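Local coordinates for protein alpha-L-rhamnosidase (Aspergillus terreus, PDB 6GSZ) that probably catalyses the hydrolysis of terminal non-reducing alpha-L-rhamnose residues in alpha-L-rhamnosides, as a calcium-binding, glycosylated glycoside hydrolase, at residues D603-H608 against G695-H700; S506-Y511 against E521-I526; K585-A588 against G592-T595; T705-G710 against G768-E773. All coordinates share one frame; numbering follows the deposited sequence.

Contact 1: residues D603-H608 against G695-H700; sequences DAYLLH and GFAGTH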
loop_
_atom_site.group_PDB
_atom_site.type_symbol
_atom_site.label_atom_id
_atom_site.label_comp_id
_atom_site.label_asym_id
_atom_site.label_seq_id
_atom_site.Cartn_x
_atom_site.Cartn_y
_atom_site.Cartn_z
ATOM N N ASP A 603 -10.074 22.149 13.200
ATOM C CA ASP A 603 -9.573 23.445 12.771
ATOM C C ASP A 603 -8.058 23.424 12.612
ATOM O O ASP A 603 -7.538 24.062 11.648
ATOM C CB ASP A 603 -9.967 24.518 13.781
ATOM C CG ASP A 603 -11.440 24.898 13.755
ATOM O OD1 ASP A 603 -12.151 24.522 12.771
ATOM O OD2 ASP A 603 -11.886 25.587 14.722
ATOM N N ALA A 604 -7.374 22.680 13.487
ATOM C CA ALA A 604 -5.906 22.552 13.338
ATOM C C ALA A 604 -5.582 21.921 11.979
ATOM O O ALA A 604 -4.711 22.422 11.249
ATOM C CB ALA A 604 -5.316 21.775 14.470
ATOM N N TYR A 605 -6.309 20.833 11.641
ATOM C CA TYR A 605 -6.081 20.179 10.372
ATOM C C TYR A 605 -6.530 21.015 9.146
ATOM O O TYR A 605 -5.932 20.895 8.060
ATOM C CB TYR A 605 -6.697 18.778 10.352
ATOM C CG TYR A 605 -5.775 17.722 10.886
ATOM C CD1 TYR A 605 -5.695 17.453 12.248
ATOM C CD2 TYR A 605 -4.947 17.013 10.034
ATOM C CE1 TYR A 605 -4.861 16.466 12.748
ATOM C CE2 TYR A 605 -4.093 16.034 10.528
ATOM C CZ TYR A 605 -4.043 15.756 11.886
ATOM O OH TYR A 605 -3.180 14.785 12.357
ATOM N N LEU A 606 -7.541 21.884 9.325
ATOM C CA LEU A 606 -7.920 22.834 8.270
ATOM C C LEU A 606 -6.747 23.786 7.990
ATOM O O LEU A 606 -6.432 24.036 6.829
ATOM C CB LEU A 606 -9.193 23.589 8.677
ATOM C CG LEU A 606 -9.461 24.898 7.933
ATOM C CD1 LEU A 606 -9.655 24.664 6.453
ATOM C CD2 LEU A 606 -10.642 25.641 8.532
ATOM N N LEU A 607 -6.142 24.323 9.046
ATOM C CA LEU A 607 -4.984 25.190 8.868
ATOM C C LEU A 607 -3.850 24.416 8.168
ATOM O O LEU A 607 -3.220 24.925 7.261
ATOM C CB LEU A 607 -4.535 25.726 10.225
ATOM C CG LEU A 607 -5.126 27.055 10.680
ATOM C CD1 LEU A 607 -4.700 28.166 9.770
ATOM C CD2 LEU A 607 -6.601 27.073 10.772
ATOM N N HIS A 608 -3.614 23.177 8.622
ATOM C CA HIS A 608 -2.551 22.348 8.033
ATOM C C HIS A 608 -2.820 22.122 6.527
ATOM O O HIS A 608 -1.899 22.191 5.679
ATOM C CB HIS A 608 -2.385 21.047 8.815
ATOM C CG HIS A 608 -1.356 20.153 8.262
ATOM N ND1 HIS A 608 -0.049 20.548 8.090
ATOM C CD2 HIS A 608 -1.440 18.859 7.917
ATOM C CE1 HIS A 608 0.638 19.512 7.617
ATOM N NE2 HIS A 608 -0.214 18.446 7.530
ATOM N N GLY A 695 -4.745 9.796 19.965
ATOM C CA GLY A 695 -5.418 8.935 18.995
ATOM C C GLY A 695 -4.877 9.148 17.585
ATOM O O GLY A 695 -3.721 9.551 17.396
ATOM N N PHE A 696 -5.734 8.958 16.573
ATOM C CA PHE A 696 -5.280 8.972 15.187
ATOM C C PHE A 696 -4.820 10.376 14.786
ATOM O O PHE A 696 -4.050 10.504 13.839
ATOM C CB PHE A 696 -6.363 8.428 14.234
ATOM C CG PHE A 696 -6.518 6.930 14.107
ATOM C CD1 PHE A 696 -6.170 6.069 15.141
ATOM C CD2 PHE A 696 -7.034 6.390 12.950
ATOM C CE1 PHE A 696 -6.339 4.699 15.039
ATOM C CE2 PHE A 696 -7.230 5.017 12.850
ATOM C CZ PHE A 696 -6.867 4.172 13.871
ATOM N N ALA A 697 -5.395 11.400 15.424
ATOM C CA ALA A 697 -5.062 12.777 15.014
ATOM C C ALA A 697 -3.655 13.179 15.479
ATOM O O ALA A 697 -3.016 13.968 14.812
ATOM C CB ALA A 697 -6.077 13.776 15.543
ATOM N N GLY A 698 -3.247 12.677 16.656
ATOM C CA GLY A 698 -2.013 13.111 17.289
ATOM C C GLY A 698 -0.843 12.147 17.111
ATOM O O GLY A 698 0.314 12.576 17.131
ATOM N N THR A 699 -1.101 10.851 16.981
ATOM C CA THR A 699 -0.042 9.846 17.141
ATOM C C THR A 699 1.058 9.987 16.078
ATOM O O THR A 699 2.274 10.010 16.418
ATOM C CB THR A 699 -0.614 8.435 17.116
ATOM O OG1 THR A 699 -1.474 8.310 18.250
ATOM C CG2 THR A 699 0.478 7.395 17.210
ATOM N N HIS A 700 0.669 10.168 14.801
ATOM C CA HIS A 700 1.649 10.192 13.728
ATOM C C HIS A 700 2.591 11.396 13.817
ATOM O O HIS A 700 3.691 11.362 13.188
ATOM C CB HIS A 700 1.001 10.113 12.340
ATOM C CG HIS A 700 0.229 11.325 11.941
ATOM N ND1 HIS A 700 0.664 12.141 10.918
ATOM C CD2 HIS A 700 -0.952 11.842 12.365
ATOM C CE1 HIS A 700 -0.219 13.113 10.733
ATOM N NE2 HIS A 700 -1.226 12.951 11.607
#
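Tyr605 reaches out from helix 598-619 and meets Ala697, just before helix 699-708, and His700, within its first turn, chiefly with its phenol oxygen. Two hydrogen bonds carry the contact. Tyr605 OH donates to Ala697 O at 2.6 Å, arriving in the carbonyl plane on a lone pair with a C=O...O angle of 134°. The same OH accepts from His700 NE2 at 2.8 Å, and the oxygen lies close to the plane of the imidazole. Both partners sit at the edge of the phenol ring, near its plane. The rings of Tyr605 and His700 approach from opposite directions; His700 CG lies between its own backbone N and carbonyl carbon (chi1 69°), which turns the imidazole back toward the helix of Tyr605.

Apolar contact is slight: Tyr605 CE1 rests 4.1 Å from Ala697 CB, a methyl small enough to let the hydroxyl reach the carbonyl beside it. Phe665 packs edge-to-face on the tyrosine ring.

Polar bonds also shape the turn that offers Ala697 O. Gly695 O collects Gly698 N, Thr699 N and Thr699 OG1, the last 2.7 Å from Gly695 O and lying above the carbonyl plane, while the Asp580 carboxylate takes the amides of Gly695, Ala697 and Gly698. The ring of Phe696, in the same turn, touches the bound glucose.

Tyrosine suits this buried place because its hydroxyl can give and receive at once. A chain from imidazole N-H to phenol to carbonyl results, implying that NE2 of His700 bears a proton and that the phenol's own proton is committed to Ala697 O.

Contact 2: residues S506-Y511 against E521-I526; sequences SYSLPY and ETPTSI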
loop_
_atom_site.group_PDB
_atom_site.type_symbol
_atom_site.label_atom_id
_atom_site.label_comp_id
_atom_site.label_asym_id
_atom_site.label_seq_id
_atom_site.Cartn_x
_atom_site.Cartn_y
_atom_site.Cartn_z
ATOM N N SER A 506 -19.878 16.224 -4.204
ATOM C CA SER A 506 -19.955 17.678 -3.937
ATOM C C SER A 506 -18.635 18.214 -3.358
ATOM O O SER A 506 -18.624 19.040 -2.416
ATOM C CB SER A 506 -21.130 17.971 -3.035
ATOM O OG SER A 506 -22.349 17.551 -3.663
ATOM N N TYR A 507 -17.525 17.679 -3.897
ATOM C CA TYR A 507 -16.142 18.139 -3.653
ATOM C C TYR A 507 -15.626 17.697 -2.290
ATOM O O TYR A 507 -14.487 17.989 -1.929
ATOM C CB TYR A 507 -15.971 19.633 -3.867
ATOM C CG TYR A 507 -16.401 20.066 -5.236
ATOM C CD1 TYR A 507 -15.655 19.719 -6.363
ATOM C CD2 TYR A 507 -17.568 20.790 -5.422
ATOM C CE1 TYR A 507 -16.043 20.110 -7.632
ATOM C CE2 TYR A 507 -17.956 21.192 -6.693
ATOM C CZ TYR A 507 -17.198 20.848 -7.795
ATOM O OH TYR A 507 -17.589 21.261 -9.043
ATOM N N SER A 508 -16.428 16.947 -1.540
ATOM C CA SER A 508 -16.027 16.290 -0.325
ATOM C C SER A 508 -15.486 14.893 -0.662
ATOM O O SER A 508 -15.861 14.265 -1.624
ATOM C CB SER A 508 -17.230 16.204 0.618
ATOM O OG SER A 508 -16.818 15.703 1.863
ATOM N N LEU A 509 -14.602 14.374 0.170
ATOM C CA LEU A 509 -14.041 13.048 -0.006
ATOM C C LEU A 509 -14.855 12.043 0.804
ATOM O O LEU A 509 -15.053 12.208 2.003
ATOM C CB LEU A 509 -12.578 13.056 0.439
ATOM C CG LEU A 509 -11.783 11.812 0.114
ATOM C CD1 LEU A 509 -11.601 11.652 -1.397
ATOM C CD2 LEU A 509 -10.445 11.854 0.844
ATOM N N PRO A 510 -15.371 10.967 0.178
ATOM C CA PRO A 510 -15.981 9.885 0.951
ATOM C C PRO A 510 -14.994 9.336 1.977
ATOM O O PRO A 510 -13.793 9.439 1.807
ATOM C CB PRO A 510 -16.359 8.844 -0.083
ATOM C CG PRO A 510 -16.517 9.639 -1.339
ATOM C CD PRO A 510 -15.439 10.709 -1.268
ATOM N N TYR A 511 -15.507 8.757 3.044
ATOM C CA TYR A 511 -14.659 8.225 4.104
ATOM C C TYR A 511 -13.720 7.125 3.632
ATOM O O TYR A 511 -12.603 7.006 4.112
ATOM C CB TYR A 511 -15.481 7.770 5.312
ATOM C CG TYR A 511 -16.317 8.864 5.931
ATOM C CD1 TYR A 511 -16.008 10.216 5.807
ATOM C CD2 TYR A 511 -17.382 8.510 6.746
ATOM C CE1 TYR A 511 -16.844 11.175 6.354
ATOM C CE2 TYR A 511 -18.198 9.459 7.320
ATOM C CZ TYR A 511 -17.930 10.799 7.130
ATOM O OH TYR A 511 -18.748 11.748 7.679
ATOM N N GLU A 521 -22.283 10.717 3.543
ATOM C CA GLU A 521 -21.268 11.056 4.524
ATOM C C GLU A 521 -20.952 12.555 4.449
ATOM O O GLU A 521 -20.723 13.067 3.373
ATOM C CB GLU A 521 -20.014 10.222 4.289
ATOM C CG GLU A 521 -20.272 8.742 4.493
ATOM C CD GLU A 521 -19.159 7.825 3.988
ATOM O OE1 GLU A 521 -18.901 6.757 4.646
ATOM O OE2 GLU A 521 -18.514 8.203 3.018
ATOM N N THR A 522 -20.921 13.220 5.599
ATOM C CA THR A 522 -20.596 14.638 5.642
ATOM C C THR A 522 -19.087 14.850 5.728
ATOM O O THR A 522 -18.353 13.967 6.166
ATOM C CB THR A 522 -21.365 15.326 6.780
ATOM O OG1 THR A 522 -21.070 14.714 8.029
ATOM C CG2 THR A 522 -22.856 15.284 6.512
ATOM N N PRO A 523 -18.572 16.016 5.275
ATOM C CA PRO A 523 -17.116 16.225 5.208
ATOM C C PRO A 523 -16.453 16.203 6.595
ATOM O O PRO A 523 -16.964 16.800 7.546
ATOM C CB PRO A 523 -17.005 17.628 4.603
ATOM C CG PRO A 523 -18.331 17.852 3.888
ATOM C CD PRO A 523 -19.344 17.141 4.733
ATOM N N THR A 524 -15.283 15.546 6.691
ATOM C CA THR A 524 -14.555 15.448 7.972
ATOM C C THR A 524 -13.089 15.869 7.785
ATOM O O THR A 524 -12.467 15.640 6.747
ATOM C CB THR A 524 -14.610 14.034 8.559
ATOM O OG1 THR A 524 -14.027 13.061 7.674
ATOM C CG2 THR A 524 -16.034 13.666 8.893
ATOM N N SER A 525 -12.536 16.399 8.874
ATOM C CA SER A 525 -11.103 16.695 8.957
ATOM C C SER A 525 -10.331 15.381 9.066
ATOM O O SER A 525 -10.906 14.364 9.476
ATOM C CB SER A 525 -10.809 17.552 10.154
ATOM O OG SER A 525 -10.977 16.820 11.346
ATOM N N ILE A 526 -9.073 15.397 8.626
ATOM C CA ILE A 526 -8.078 14.299 8.693
ATOM C C ILE A 526 -8.379 13.247 7.614
ATOM O O ILE A 526 -7.531 12.968 6.806
ATOM C CB ILE A 526 -7.921 13.682 10.096
ATOM C CG1 ILE A 526 -7.733 14.766 11.172
ATOM C CG2 ILE A 526 -6.767 12.683 10.088
ATOM C CD1 ILE A 526 -7.798 14.232 12.566
HETATM O O HOH W 1 -17.335 13.079 3.144
HETATM O O HOH W 2 -14.529 13.359 4.836
HETATM O O HOH W 3 -21.540 11.273 8.356
#
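Tyr511 and Glu521 lie face against chain in the long loop joining helices 488-503 and 530-542 of the catalytic domain, an (alpha/alpha)6 barrel as in related six-hairpin glycosidases. Glu521 CB sits over one face of the tyrosine ring in a CH-pi contact, 3.7 Å from its centroid. Beyond CB the glutamate runs extended along the ring, and its carboxylate is tilted 32° from the ring plane. OE2 accepts a nearly straight bond (168°) from Tyr511 N at 3.1 Å, met from above the carboxylate plane. Glutamate thus serves twice, with its methylenes on the ring and its acid on the backbone.

At the far end, Tyr511 OH donates to Thr522 O at 2.7 Å, in the carbonyl plane on a lone pair, and takes a proton from water 3. Thr524 crosses the tyrosine at about a right angle, its CG2 3.5 Å from Tyr511 OH. Ser508 OG lies against the puckered ring of Pro523, 3.3 Å from Pro523 CG, and also hydrogen-bonds to water 1.

Further out, Trp578 packs edge-to-face on Tyr511 and Trp470 touches it; both tryptophans line the glucose pocket, so Tyr511 stands in its second shell. Ser506 O binds a calcium ion together with Lys561 O. Between the two backbones, water 2 donates to Leu509 O at 3.1 Å and accepts from Thr524 N at 3.0 Å.

Contact 3: residues K585-A588 against G592-T595; sequences KAPA and GDAT. With CA (calcium ion), chain B; MAN (alpha-D-mannopyranose), chain F; NAG (2-acetamido-2-deoxy-beta-D-glucopyranose), chain E.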
loop_
_atom_site.group_PDB
_atom_site.type_symbol
_atom_site.label_atom_id
_atom_site.label_comp_id
_atom_site.label_asym_id
_atom_site.label_seq_id
_atom_site.Cartn_x
_atom_site.Cartn_y
_atom_site.Cartn_z
ATOM N N LYS A 585 -8.094 7.087 26.229
ATOM C CA LYS A 585 -9.066 7.370 27.267
ATOM C C LYS A 585 -10.516 7.310 26.747
ATOM O O LYS A 585 -11.439 7.359 27.563
ATOM C CB LYS A 585 -8.809 8.749 27.881
ATOM C CG LYS A 585 -7.472 8.946 28.569
ATOM C CD LYS A 585 -7.319 8.283 29.866
ATOM C CE LYS A 585 -6.134 8.858 30.625
ATOM N NZ LYS A 585 -5.586 7.865 31.573
ATOM N N ALA A 586 -10.723 7.202 25.426
ATOM C CA ALA A 586 -12.093 7.068 24.916
ATOM C C ALA A 586 -12.676 5.731 25.384
ATOM O O ALA A 586 -11.961 4.720 25.458
ATOM C CB ALA A 586 -12.121 7.174 23.417
ATOM N N PRO A 587 -13.989 5.675 25.694
ATOM C CA PRO A 587 -14.632 4.409 26.042
ATOM C C PRO A 587 -14.523 3.416 24.877
ATOM O O PRO A 587 -14.570 3.850 23.719
ATOM C CB PRO A 587 -16.103 4.782 26.287
ATOM C CG PRO A 587 -16.109 6.262 26.512
ATOM C CD PRO A 587 -14.961 6.786 25.666
ATOM N N ALA A 588 -14.391 2.111 25.178
ATOM C CA ALA A 588 -14.254 1.083 24.090
ATOM C C ALA A 588 -15.414 1.144 23.076
ATOM O O ALA A 588 -15.172 0.968 21.857
ATOM C CB ALA A 588 -14.120 -0.291 24.685
ATOM N N GLY A 592 -14.757 7.772 19.273
ATOM C CA GLY A 592 -14.666 9.200 18.968
ATOM C C GLY A 592 -14.800 10.108 20.182
ATOM O O GLY A 592 -14.603 11.336 20.079
ATOM N N ASP A 593 -15.053 9.552 21.361
ATOM C CA ASP A 593 -15.295 10.377 22.580
ATOM C C ASP A 593 -13.943 10.695 23.226
ATOM O O ASP A 593 -13.577 10.141 24.221
ATOM C CB ASP A 593 -16.289 9.672 23.488
ATOM C CG ASP A 593 -16.642 10.435 24.760
ATOM O OD1 ASP A 593 -16.490 11.658 24.809
ATOM O OD2 ASP A 593 -17.093 9.788 25.720
ATOM N N ALA A 594 -13.214 11.615 22.587
ATOM C CA ALA A 594 -11.826 11.922 22.920
ATOM C C ALA A 594 -11.759 12.990 24.002
ATOM O O ALA A 594 -12.717 13.740 24.271
ATOM C CB ALA A 594 -11.070 12.372 21.699
ATOM N N THR A 595 -10.541 13.117 24.538
ATOM C CA THR A 595 -10.242 14.143 25.550
ATOM C C THR A 595 -9.932 15.511 24.924
ATOM O O THR A 595 -9.767 16.505 25.653
ATOM C CB THR A 595 -9.098 13.718 26.483
ATOM O OG1 THR A 595 -7.913 13.563 25.700
ATOM C CG2 THR A 595 -9.400 12.445 27.251
HETATM CA CA CA B . -16.707 11.574 27.178
HETATM C C1 MAN F . -10.389 4.005 31.419
HETATM C C2 MAN F . -10.996 5.120 30.562
HETATM C C3 MAN F . -11.616 4.493 29.306
HETATM C C4 MAN F . -10.554 3.685 28.526
HETATM C C5 MAN F . -9.909 2.680 29.474
HETATM C C6 MAN F . -8.757 1.963 28.819
HETATM O O2 MAN F . -9.973 6.054 30.255
HETATM O O3 MAN F . -12.305 5.497 28.518
HETATM O O4 MAN F . -11.149 2.908 27.404
HETATM O O5 MAN F . -9.407 3.240 30.701
HETATM O O6 MAN F . -8.220 1.136 29.827
HETATM C C1 NAG E . -11.998 21.044 25.789
HETATM C C2 NAG E . -12.899 20.493 26.859
HETATM C C3 NAG E . -14.340 20.982 26.673
HETATM C C4 NAG E . -14.458 22.487 26.446
HETATM C C5 NAG E . -13.513 22.880 25.292
HETATM C C6 NAG E . -13.543 24.364 24.914
HETATM C C7 NAG E . -13.220 18.316 25.666
HETATM C C8 NAG E . -13.126 16.843 25.794
HETATM N N2 NAG E . -12.830 19.039 26.770
HETATM O O3 NAG E . -15.057 20.569 27.803
HETATM O O4 NAG E . -15.759 22.734 25.914
HETATM O O5 NAG E . -12.197 22.460 25.631
HETATM O O6 NAG E . -13.209 25.139 26.068
HETATM O O7 NAG E . -13.645 18.757 24.582
HETATM O O HOH W 4 -14.285 13.086 27.324
HETATM O O HOH W 5 -17.107 12.705 28.988
HETATM O O HOH W 6 -15.809 9.521 27.939
#
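The Pro587 ring and the Asp593 side chain cross at about a right angle, with Pro587 CD 3.7 Å from Asp593 OD2. With CG opposite the backbone N (chi1 -179°), the aspartate extends past the proline and delivers both oxygens to a calcium ion, OD1 at 2.4 Å and OD2 at 2.3 Å. Waters 5 and 6 are further ligands of the metal, with water 4 more distant. Asp593 is also the centre of an inverse gamma turn, closed by a weak bond from Ala594 N to Gly592 O, which sharply bends the chain here.

Beside this pair, Ala586 CB lies 3.4 Å from Asp593 O, a methyl small enough for the backbones to draw close. Lys585 uses CB against Thr595 CG2 while the rest of its chain, bent at chi2, leads away. Asp583 receives Lys585 N on OD1 and Thr595 OG1 on OD2, gripping both arms of the loop.

Sugars flank the surface: mannose O4 donates to Ala586 O at 2.8 Å, and the acetamide methyl C8 of an N-acetylglucosamine touches Thr595 O. Across the contact itself the segments meet through van der Waals and C-H...O approaches, implying that their polar groups turn to partners beyond each other: Asp593 to calcium, Ala586 O to mannose, Thr595 OG1 to Asp583.

Contact 4: residues T705-G710 against G768-E773; sequences TLSKYG and GSWLHE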
loop_
_atom_site.group_PDB
_atom_site.type_symbol
_atom_site.label_atom_id
_atom_site.label_comp_id
_atom_site.label_asym_id
_atom_site.label_seq_id
_atom_site.Cartn_x
_atom_site.Cartn_y
_atom_site.Cartn_z
ATOM N N THR A 705 6.839 16.285 16.718
ATOM C CA THR A 705 6.546 17.520 17.395
ATOM C C THR A 705 7.559 17.706 18.526
ATOM O O THR A 705 8.140 18.803 18.723
ATOM C CB THR A 705 5.117 17.554 17.948
ATOM O OG1 THR A 705 4.178 17.430 16.871
ATOM C CG2 THR A 705 4.839 18.823 18.722
ATOM N N LEU A 706 7.783 16.650 19.321
ATOM C CA LEU A 706 8.694 16.748 20.444
ATOM C C LEU A 706 10.105 17.019 19.931
ATOM O O LEU A 706 10.822 17.888 20.472
ATOM C CB LEU A 706 8.616 15.478 21.305
ATOM C CG LEU A 706 7.342 15.363 22.133
ATOM C CD1 LEU A 706 7.147 13.930 22.587
ATOM C CD2 LEU A 706 7.389 16.303 23.325
ATOM N N SER A 707 10.539 16.336 18.885
ATOM C CA SER A 707 11.879 16.556 18.326
ATOM C C SER A 707 12.013 17.972 17.749
ATOM O O SER A 707 13.070 18.590 17.879
ATOM C CB SER A 707 12.205 15.509 17.282
ATOM O OG SER A 707 12.293 14.228 17.890
ATOM N N LYS A 708 10.965 18.528 17.145
ATOM C CA LYS A 708 10.967 19.879 16.575
ATOM C C LYS A 708 11.356 20.895 17.659
ATOM O O LYS A 708 12.037 21.893 17.351
ATOM C CB LYS A 708 9.575 20.200 16.017
ATOM C CG LYS A 708 9.354 21.622 15.516
ATOM C CD LYS A 708 7.986 21.783 14.892
ATOM C CE LYS A 708 7.714 23.185 14.378
ATOM N NZ LYS A 708 6.535 23.196 13.485
ATOM N N TYR A 709 10.997 20.612 18.919
ATOM C CA TYR A 709 11.244 21.514 20.069
ATOM C C TYR A 709 12.372 21.027 20.971
ATOM O O TYR A 709 12.529 21.520 22.121
ATOM C CB TYR A 709 9.943 21.713 20.848
ATOM C CG TYR A 709 9.184 22.810 20.180
ATOM C CD1 TYR A 709 9.544 24.126 20.393
ATOM C CD2 TYR A 709 8.248 22.531 19.208
ATOM C CE1 TYR A 709 8.914 25.158 19.725
ATOM C CE2 TYR A 709 7.611 23.545 18.524
ATOM C CZ TYR A 709 7.940 24.862 18.792
ATOM O OH TYR A 709 7.330 25.842 18.096
ATOM N N GLY A 710 13.207 20.123 20.441
ATOM C CA GLY A 710 14.416 19.685 21.150
ATOM C C GLY A 710 14.147 18.721 22.284
ATOM O O GLY A 710 14.998 18.533 23.179
ATOM N N GLY A 768 6.801 4.780 12.920
ATOM C CA GLY A 768 7.908 4.307 12.129
ATOM C C GLY A 768 8.722 5.450 11.546
ATOM O O GLY A 768 9.964 5.367 11.453
ATOM N N SER A 769 8.051 6.511 11.103
ATOM C CA SER A 769 8.773 7.656 10.521
ATOM C C SER A 769 9.735 8.296 11.509
ATOM O O SER A 769 10.733 8.862 11.078
ATOM C CB SER A 769 7.840 8.697 9.943
ATOM O OG SER A 769 7.005 9.268 10.917
ATOM N N TRP A 770 9.404 8.243 12.800
ATOM C CA TRP A 770 10.320 8.792 13.809
ATOM C C TRP A 770 11.548 7.883 13.922
ATOM O O TRP A 770 12.695 8.353 14.091
ATOM C CB TRP A 770 9.625 8.973 15.161
ATOM C CG TRP A 770 10.361 9.864 16.111
ATOM C CD1 TRP A 770 10.236 11.213 16.172
ATOM C CD2 TRP A 770 11.254 9.463 17.158
ATOM N NE1 TRP A 770 11.048 11.697 17.154
ATOM C CE2 TRP A 770 11.710 10.661 17.754
ATOM C CE3 TRP A 770 11.767 8.242 17.618
ATOM C CZ2 TRP A 770 12.606 10.660 18.820
ATOM C CZ3 TRP A 770 12.656 8.251 18.669
ATOM C CH2 TRP A 770 13.061 9.444 19.266
ATOM N N LEU A 771 11.350 6.569 13.880
ATOM C CA LEU A 771 12.485 5.638 13.851
ATOM C C LEU A 771 13.393 5.943 12.655
ATOM O O LEU A 771 14.617 6.026 12.769
ATOM C CB LEU A 771 12.001 4.193 13.782
ATOM C CG LEU A 771 10.999 3.739 14.842
ATOM C CD1 LEU A 771 10.661 2.260 14.675
ATOM C CD2 LEU A 771 11.356 4.005 16.255
ATOM N N HIS A 772 12.790 6.188 11.505
ATOM C CA HIS A 772 13.550 6.399 10.282
ATOM C C HIS A 772 14.302 7.733 10.350
ATOM O O HIS A 772 15.477 7.806 9.900
ATOM C CB HIS A 772 12.645 6.381 9.033
ATOM C CG HIS A 772 11.817 5.144 8.858
ATOM N ND1 HIS A 772 10.583 5.211 8.251
ATOM C CD2 HIS A 772 12.036 3.852 9.193
ATOM C CE1 HIS A 772 10.097 3.975 8.217
ATOM N NE2 HIS A 772 10.964 3.118 8.785
ATOM N N GLU A 773 13.562 8.794 10.709
ATOM C CA GLU A 773 14.062 10.170 10.504
ATOM C C GLU A 773 14.883 10.700 11.684
ATOM O O GLU A 773 15.708 11.586 11.481
ATOM C CB GLU A 773 12.916 11.155 10.282
ATOM C CG GLU A 773 12.067 10.827 9.056
ATOM C CD GLU A 773 10.996 11.869 8.761
ATOM O OE1 GLU A 773 11.017 12.968 9.385
ATOM O OE2 GLU A 773 10.091 11.552 7.969
#
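Ser707 OG has two hydrogen-bond partners: Trp770 NE1 donates to it at 2.9 Å, and Ser712 OG, just beyond the end of the serine's helix, is the second. The bond from the indole is somewhat bent, with an angle of 150° at the hydrogen, and the serine oxygen lies near the indole plane, at the ring's edge. The contact between the two segments is therefore a narrow one, made by a single hydroxyl and the pyrrole side of one indole. Trp770 CE2 follows at 3.6 Å from the same oxygen.

The reach of the indole brings the two groups together across a backbone gap of 9.1 Å between Ser707 CA and Trp770 CA. The indole swings out from helix 768-775 with CG opposite its backbone N (chi1 -164°), long enough to cover most of that gap, whereas the serine is short and compact. Tryptophan suits the buried side because its large apolar rings pack edge-to-face with Phe715 and Tyr716 while its single N-H still finds an acceptor. Serine suits this partly exposed position because one hydroxyl can serve both Trp770 and Ser712.

The helix of Ser707 stops just here. Gly710, at positive phi, is the C-prime residue of a Schellman motif, with Gly710 N bonded to Ser707 O at 3.0 Å and Glu711 N to Leu706 O. Elsewhere along the two helices, Ser769 OG bonds to His704 NE2. Helices joined by side-chain hydrogen bonds, one of them ended by a Schellman motif, fit the all-helical (alpha/alpha)6 barrel of this glycosidase family.

Followed from the N terminus, the four contacts come in series, none nesting in or crossing another, and all fall within the six-hairpin glycosidase domain. Contact 2 closes a short loop between helices 488-503 and 530-542. Contact 3 pinches a still shorter one ahead of helix 598-619. Contact 1 spans 86 mostly helical residues, bringing helix 598-619 to the start of helix 699-708, and contact 4 then ties the end of that helix to helix 768-775. Contacts 1 and 2 touch directly: Ile526 CD1 packs 3.5 Å from Ala697 CB, and Ile526 CG1 lies equally near Tyr605 CD1. Contact 3 stands apart at the glycan-bearing surface.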